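Local coordinates for protein Polyphosphate:AMP phosphotransferase (Pseudomonas aeruginosa PAO1, PDB 3CZP) that uses inorganic polyphosphate as phosphate donor to convert AMP to ADP, and less efficiently GMP to GDP, as a magnesium-dependent homodimeric kinase of the PPK2 family, at residues L411-Q416 with E471-R476; A303-N308 with V407-A412. All blocks are in the same frame, centred on the assembly; numbering follows the deposited sequence.

Interaction 1 of 2, residues L411-Q416 with E471-R476; sequences LAIDKQ and EANDKR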
loop_
_atom_site.group_PDB
_atom_site.type_symbol
_atom_site.label_atom_id
_atom_site.label_comp_id
_atom_site.label_asym_id
_atom_site.label_seq_id
_atom_site.Cartn_x
_atom_site.Cartn_y
_atom_site.Cartn_z
ATOM N N LEU A 411 14.053 -3.908 -26.772
ATOM C CA LEU A 411 15.323 -4.506 -27.159
ATOM C C LEU A 411 15.049 -5.618 -28.165
ATOM O O LEU A 411 14.432 -6.641 -27.847
ATOM C CB LEU A 411 16.126 -5.033 -25.957
ATOM C CG LEU A 411 17.081 -4.020 -25.301
ATOM C CD1 LEU A 411 16.376 -2.782 -24.814
ATOM C CD2 LEU A 411 17.832 -4.738 -24.131
ATOM N N ALA A 412 15.551 -5.411 -29.378
ATOM C CA ALA A 412 15.274 -6.313 -30.490
ATOM C C ALA A 412 16.496 -7.194 -30.775
ATOM O O ALA A 412 17.612 -6.696 -30.886
ATOM C CB ALA A 412 14.858 -5.504 -31.726
ATOM N N ILE A 413 16.269 -8.507 -30.877
ATOM C CA ILE A 413 17.289 -9.435 -31.339
ATOM C C ILE A 413 16.646 -10.331 -32.395
ATOM O O ILE A 413 15.399 -10.395 -32.472
ATOM C CB ILE A 413 17.937 -10.326 -30.211
ATOM C CG1 ILE A 413 16.939 -11.261 -29.555
ATOM C CG2 ILE A 413 18.710 -9.497 -29.152
ATOM C CD1 ILE A 413 17.538 -12.039 -28.312
ATOM N N ASP A 414 17.463 -11.016 -33.210
ATOM C CA ASP A 414 16.896 -11.962 -34.180
ATOM C C ASP A 414 16.801 -13.366 -33.587
ATOM O O ASP A 414 17.270 -13.605 -32.453
ATOM C CB ASP A 414 17.598 -11.913 -35.541
ATOM C CG ASP A 414 19.084 -12.200 -35.460
ATOM O OD1 ASP A 414 19.462 -13.044 -34.627
ATOM O OD2 ASP A 414 19.862 -11.576 -36.243
ATOM N N LYS A 415 16.133 -14.264 -34.317
ATOM C CA LYS A 415 15.823 -15.619 -33.806
ATOM C C LYS A 415 17.098 -16.408 -33.581
ATOM O O LYS A 415 17.200 -17.212 -32.653
ATOM C CB LYS A 415 14.970 -16.416 -34.819
ATOM C CG LYS A 415 13.624 -15.829 -35.211
ATOM C CD LYS A 415 12.926 -16.749 -36.237
ATOM C CE LYS A 415 11.901 -16.035 -37.120
ATOM N NZ LYS A 415 11.397 -16.994 -38.194
ATOM N N GLN A 416 18.044 -16.166 -34.484
ATOM C CA GLN A 416 19.332 -16.825 -34.532
ATOM C C GLN A 416 20.173 -16.433 -33.321
ATOM O O GLN A 416 20.776 -17.289 -32.688
ATOM C CB GLN A 416 20.072 -16.465 -35.849
ATOM C CG GLN A 416 19.487 -17.078 -37.206
ATOM C CD GLN A 416 18.329 -16.246 -37.819
ATOM O OE1 GLN A 416 17.840 -15.296 -37.215
ATOM N NE2 GLN A 416 17.913 -16.605 -39.014
ATOM N N GLU A 471 18.663 -1.993 -31.123
ATOM C CA GLU A 471 19.257 -3.109 -31.899
ATOM C C GLU A 471 20.164 -3.836 -30.915
ATOM O O GLU A 471 21.206 -3.310 -30.520
ATOM C CB GLU A 471 20.076 -2.584 -33.080
ATOM C CG GLU A 471 19.310 -1.803 -34.152
ATOM C CD GLU A 471 19.039 -0.337 -33.785
ATOM O OE1 GLU A 471 19.306 0.104 -32.644
ATOM O OE2 GLU A 471 18.526 0.361 -34.661
ATOM N N ALA A 472 19.744 -5.011 -30.464
ATOM C CA ALA A 472 20.304 -5.605 -29.234
ATOM C C ALA A 472 21.118 -6.873 -29.431
ATOM O O ALA A 472 21.631 -7.438 -28.467
ATOM C CB ALA A 472 19.166 -5.832 -28.219
ATOM N N ASN A 473 21.329 -7.285 -30.682
ATOM C CA ASN A 473 22.177 -8.435 -30.974
ATOM C C ASN A 473 23.596 -8.313 -30.370
ATOM O O ASN A 473 24.203 -9.325 -30.048
ATOM C CB ASN A 473 22.335 -8.650 -32.496
ATOM C CG ASN A 473 21.192 -9.434 -33.127
ATOM O OD1 ASN A 473 20.199 -9.709 -32.482
ATOM N ND2 ASN A 473 21.341 -9.787 -34.437
ATOM N N ASP A 474 24.115 -7.078 -30.328
ATOM C CA ASP A 474 25.396 -6.734 -29.720
ATOM C C ASP A 474 25.098 -6.018 -28.427
ATOM O O ASP A 474 24.588 -4.890 -28.429
ATOM C CB ASP A 474 26.242 -5.809 -30.630
ATOM C CG ASP A 474 27.598 -5.465 -30.009
ATOM O OD1 ASP A 474 28.351 -6.395 -29.688
ATOM O OD2 ASP A 474 27.916 -4.276 -29.803
ATOM N N LYS A 475 25.368 -6.690 -27.319
ATOM C CA LYS A 475 25.140 -6.140 -25.976
ATOM C C LYS A 475 25.784 -4.776 -25.749
ATOM O O LYS A 475 25.216 -3.916 -25.058
ATOM C CB LYS A 475 25.611 -7.126 -24.889
ATOM C CG LYS A 475 24.559 -8.188 -24.496
ATOM C CD LYS A 475 25.230 -9.581 -24.163
ATOM C CE LYS A 475 24.208 -10.594 -23.662
ATOM N NZ LYS A 475 24.846 -11.714 -22.924
ATOM N N ARG A 476 26.968 -4.576 -26.319
ATOM C CA ARG A 476 27.737 -3.375 -26.060
ATOM C C ARG A 476 27.037 -2.160 -26.656
ATOM O O ARG A 476 26.897 -1.115 -25.999
ATOM C CB ARG A 476 29.136 -3.532 -26.634
ATOM C CG ARG A 476 29.957 -4.614 -25.981
ATOM C CD ARG A 476 31.351 -4.624 -26.544
ATOM N NE ARG A 476 32.243 -5.385 -25.685
ATOM C CZ ARG A 476 32.866 -6.507 -26.015
ATOM N NH1 ARG A 476 32.769 -7.037 -27.235
ATOM N NH2 ARG A 476 33.650 -7.093 -25.121
#
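Strands 404-412 and 467-471 run side by side and in the same direction up to Ala412 and Glu471, and the contact covers the point where both segments leave the sheet and turn into helices. Packing is tightest around Ala472. Ala472 N donates to Ala412 O over 2.8 Å, nearly along the C=O axis, and Ala472 CB comes to 3.2 Å from the same Ala412 O. This methyl also touches the other segment at two further points: Leu411 CB lies 3.9 Å from Ala472 CB, and the CG2 branch of Ile413 comes to 3.8 Å from Ala472 CB. Ile413 holds CG1 in the crowded position between its backbone N and carbonyl carbon (chi1 64°), which sets CG2 beside the N and lets it rest on the Ala472 backbone as well. Beyond this buried end the contact becomes polar and partly exposed. Asn473 reaches back with both ends of its amide. Asn473 OD1 takes the backbone N-H of Asp414 (N to OD1 3.1 Å), on a lone pair in the carbonyl plane, and Asn473 ND2 gives a hydrogen to Asp414 OD2 at 2.9 Å. That donor stands above the carboxylate plane, and the two flat groups are turned 68° apart. The carboxylate has a second duty, since OD1 of Asp414 caps the N-H of Thr417 at the start of helix 415-427. Asp474 caps helix 475-496 in the same manner, through Phe477 N. Two neighbouring parallel strands thus each lead through an Asp N-cap into a helix, within the parallel alpha/beta sheet of a P-loop NTPase-type domain.

Interaction 2 of 2, residues A303-N308 with V407-A412; sequences AVFEGN and VKFWLA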
loop_
_atom_site.group_PDB
_atom_site.type_symbol
_atom_site.label_atom_id
_atom_site.label_comp_id
_atom_site.label_asym_id
_atom_site.label_seq_id
_atom_site.Cartn_x
_atom_site.Cartn_y
_atom_site.Cartn_z
ATOM N N ALA A 303 11.902 4.602 -16.704
ATOM C CA ALA A 303 12.477 3.780 -17.798
ATOM C C ALA A 303 11.783 2.455 -17.882
ATOM O O ALA A 303 11.790 1.666 -16.935
ATOM C CB ALA A 303 13.991 3.591 -17.650
ATOM N N VAL A 304 11.142 2.214 -19.011
ATOM C CA VAL A 304 10.458 0.974 -19.275
ATOM C C VAL A 304 11.302 0.065 -20.169
ATOM O O VAL A 304 11.813 0.516 -21.204
ATOM C CB VAL A 304 9.141 1.242 -20.027
ATOM C CG1 VAL A 304 8.677 -0.048 -20.698
ATOM C CG2 VAL A 304 8.051 1.891 -19.079
ATOM N N PHE A 305 11.453 -1.196 -19.794
ATOM C CA PHE A 305 12.183 -2.172 -20.629
ATOM C C PHE A 305 11.349 -3.357 -21.054
ATOM O O PHE A 305 10.805 -4.077 -20.218
ATOM C CB PHE A 305 13.417 -2.721 -19.880
ATOM C CG PHE A 305 14.525 -1.742 -19.729
ATOM C CD1 PHE A 305 15.611 -1.741 -20.622
ATOM C CD2 PHE A 305 14.509 -0.816 -18.696
ATOM C CE1 PHE A 305 16.634 -0.833 -20.464
ATOM C CE2 PHE A 305 15.527 0.150 -18.552
ATOM C CZ PHE A 305 16.590 0.131 -19.399
ATOM N N GLU A 306 11.248 -3.542 -22.367
ATOM C CA GLU A 306 10.658 -4.701 -22.965
ATOM C C GLU A 306 11.643 -5.249 -24.009
ATOM O O GLU A 306 12.596 -4.558 -24.424
ATOM C CB GLU A 306 9.320 -4.352 -23.636
ATOM C CG GLU A 306 8.218 -3.687 -22.777
ATOM C CD GLU A 306 7.496 -4.606 -21.763
ATOM O OE1 GLU A 306 7.667 -5.827 -21.825
ATOM O OE2 GLU A 306 6.735 -4.066 -20.895
ATOM N N GLY A 307 11.438 -6.509 -24.397
ATOM C CA GLY A 307 12.146 -7.069 -25.561
ATOM C C GLY A 307 11.961 -8.548 -25.628
ATOM O O GLY A 307 11.389 -9.155 -24.729
ATOM N N ASN A 308 12.488 -9.142 -26.685
ATOM C CA ASN A 308 12.505 -10.572 -26.830
ATOM C C ASN A 308 13.186 -11.263 -25.618
ATOM O O ASN A 308 13.987 -10.684 -24.911
ATOM C CB ASN A 308 13.257 -10.920 -28.138
ATOM C CG ASN A 308 12.510 -10.460 -29.400
ATOM O OD1 ASN A 308 11.371 -10.912 -29.674
ATOM N ND2 ASN A 308 13.156 -9.583 -30.191
ATOM N N VAL A 407 10.885 7.139 -20.657
ATOM C CA VAL A 407 11.712 6.534 -21.695
ATOM C C VAL A 407 11.300 5.065 -21.848
ATOM O O VAL A 407 11.090 4.397 -20.847
ATOM C CB VAL A 407 13.202 6.737 -21.342
ATOM C CG1 VAL A 407 14.060 6.268 -22.468
ATOM C CG2 VAL A 407 13.489 8.295 -21.130
ATOM N N LYS A 408 11.140 4.577 -23.082
ATOM C CA LYS A 408 10.632 3.224 -23.352
ATOM C C LYS A 408 11.521 2.468 -24.352
ATOM O O LYS A 408 11.753 2.937 -25.460
ATOM C CB LYS A 408 9.215 3.330 -23.952
ATOM C CG LYS A 408 8.142 3.871 -23.014
ATOM C CD LYS A 408 6.766 3.802 -23.669
ATOM C CE LYS A 408 6.557 4.814 -24.781
ATOM N NZ LYS A 408 5.086 4.953 -25.267
ATOM N N PHE A 409 11.996 1.289 -23.972
ATOM C CA PHE A 409 12.928 0.518 -24.788
ATOM C C PHE A 409 12.323 -0.820 -25.225
ATOM O O PHE A 409 11.829 -1.584 -24.407
ATOM C CB PHE A 409 14.235 0.244 -23.991
ATOM C CG PHE A 409 15.017 1.508 -23.592
ATOM C CD1 PHE A 409 15.727 2.248 -24.540
ATOM C CD2 PHE A 409 15.023 1.950 -22.290
ATOM C CE1 PHE A 409 16.397 3.370 -24.195
ATOM C CE2 PHE A 409 15.734 3.076 -21.943
ATOM C CZ PHE A 409 16.411 3.785 -22.890
ATOM N N TRP A 410 12.423 -1.119 -26.512
ATOM C CA TRP A 410 12.184 -2.433 -27.018
ATOM C C TRP A 410 13.512 -2.935 -27.488
ATOM O O TRP A 410 14.047 -2.430 -28.461
ATOM C CB TRP A 410 11.193 -2.458 -28.197
ATOM C CG TRP A 410 11.108 -3.820 -28.743
ATOM C CD1 TRP A 410 11.783 -4.329 -29.844
ATOM C CD2 TRP A 410 10.415 -4.932 -28.157
ATOM N NE1 TRP A 410 11.506 -5.691 -29.978
ATOM C CE2 TRP A 410 10.677 -6.079 -28.968
ATOM C CE3 TRP A 410 9.607 -5.075 -27.024
ATOM C CZ2 TRP A 410 10.144 -7.333 -28.682
ATOM C CZ3 TRP A 410 9.075 -6.347 -26.743
ATOM C CH2 TRP A 410 9.346 -7.448 -27.553
ATOM N N LEU A 411 14.053 -3.908 -26.772
ATOM C CA LEU A 411 15.323 -4.506 -27.159
ATOM C C LEU A 411 15.049 -5.618 -28.165
ATOM O O LEU A 411 14.432 -6.641 -27.847
ATOM C CB LEU A 411 16.126 -5.033 -25.957
ATOM C CG LEU A 411 17.081 -4.020 -25.301
ATOM C CD1 LEU A 411 16.376 -2.782 -24.814
ATOM C CD2 LEU A 411 17.832 -4.738 -24.131
ATOM N N ALA A 412 15.551 -5.411 -29.378
ATOM C CA ALA A 412 15.274 -6.313 -30.490
ATOM C C ALA A 412 16.496 -7.194 -30.775
ATOM O O ALA A 412 17.612 -6.696 -30.886
ATOM C CB ALA A 412 14.858 -5.504 -31.726
HETATM O O HOH W 1 11.949 -7.962 -32.144
#
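Four backbone hydrogen bonds join strand 300-307 to strand 404-412 in parallel register, with Val304 and Glu306 each bonding through both N and O. The N-H of Val304 points almost straight at Val407 O (N to O 2.9 Å, 173°), and the ladder ends with a short bond from Leu411 N to Glu306 O (2.8 Å), followed by a weak one from Asn308 N to Leu411 O. Gly307 and Asn308 begin what by sequence is the P-loop (Walker A-like) of this domain. On one face of the sheet CD2 of Phe409 lies over a face of the Phe305 ring, 3.7 Å from Phe305 CE1; the rings are inclined at 31°, and helix 475-496 packs against both. The opposite face carries Val304, Glu306, Lys408 and Trp410, and the last makes the largest contact there. Trp410 CB leaves the strand with CG anti to the backbone N (chi1 174°), which carries the indole across to the neighbouring strand. CD2 and CE2, at the ring fusion, both face Gly307 CA; Trp410 CE3 meets Glu306 CB at 3.5 Å; CZ3 approaches Gly307 N and CH2 Gly307 C, while CZ2 reaches Asn308 N. Gly307 CA stands 3.3 Å from the centroid of the six-membered ring of Trp410, almost on its normal, as a CH-pi contact. Val453 and Met456 of helix 446-460 also pack on Trp410, and the Glu306 carboxylate bonds to Ser366 through OE2. Backbone hydrogen bonds thus join the strands, Gly307 CA lies over the indole face, and the in-plane indole N-H (Trp410 NE1) is met by a water that also accepts from Asn308 ND2.

Interactions 1 and 2 lie on the two flanks of strand 404-412, the fourth strand along the second PPK2 region, with centres about 12 Å apart. Interaction 2 pairs it with central strand 300-307, and interaction 1 with the last strand, 467-471, at the margin of the sheet. The sequence order is 303-308, 407-412, 411-416, then 471-476; the middle two segments overlap, so Leu411 and Ala412 belong to both contacts. The two also touch directly, where Asn308 ND2 packs against Ile413 O at 3.3 Å. Together they join three adjacent strands of a parallel 2-3-1-4-5 sheet at their C-terminal ends, within the fused domain that probably carries the catalytic activity, since its N-terminal counterpart seems inactive.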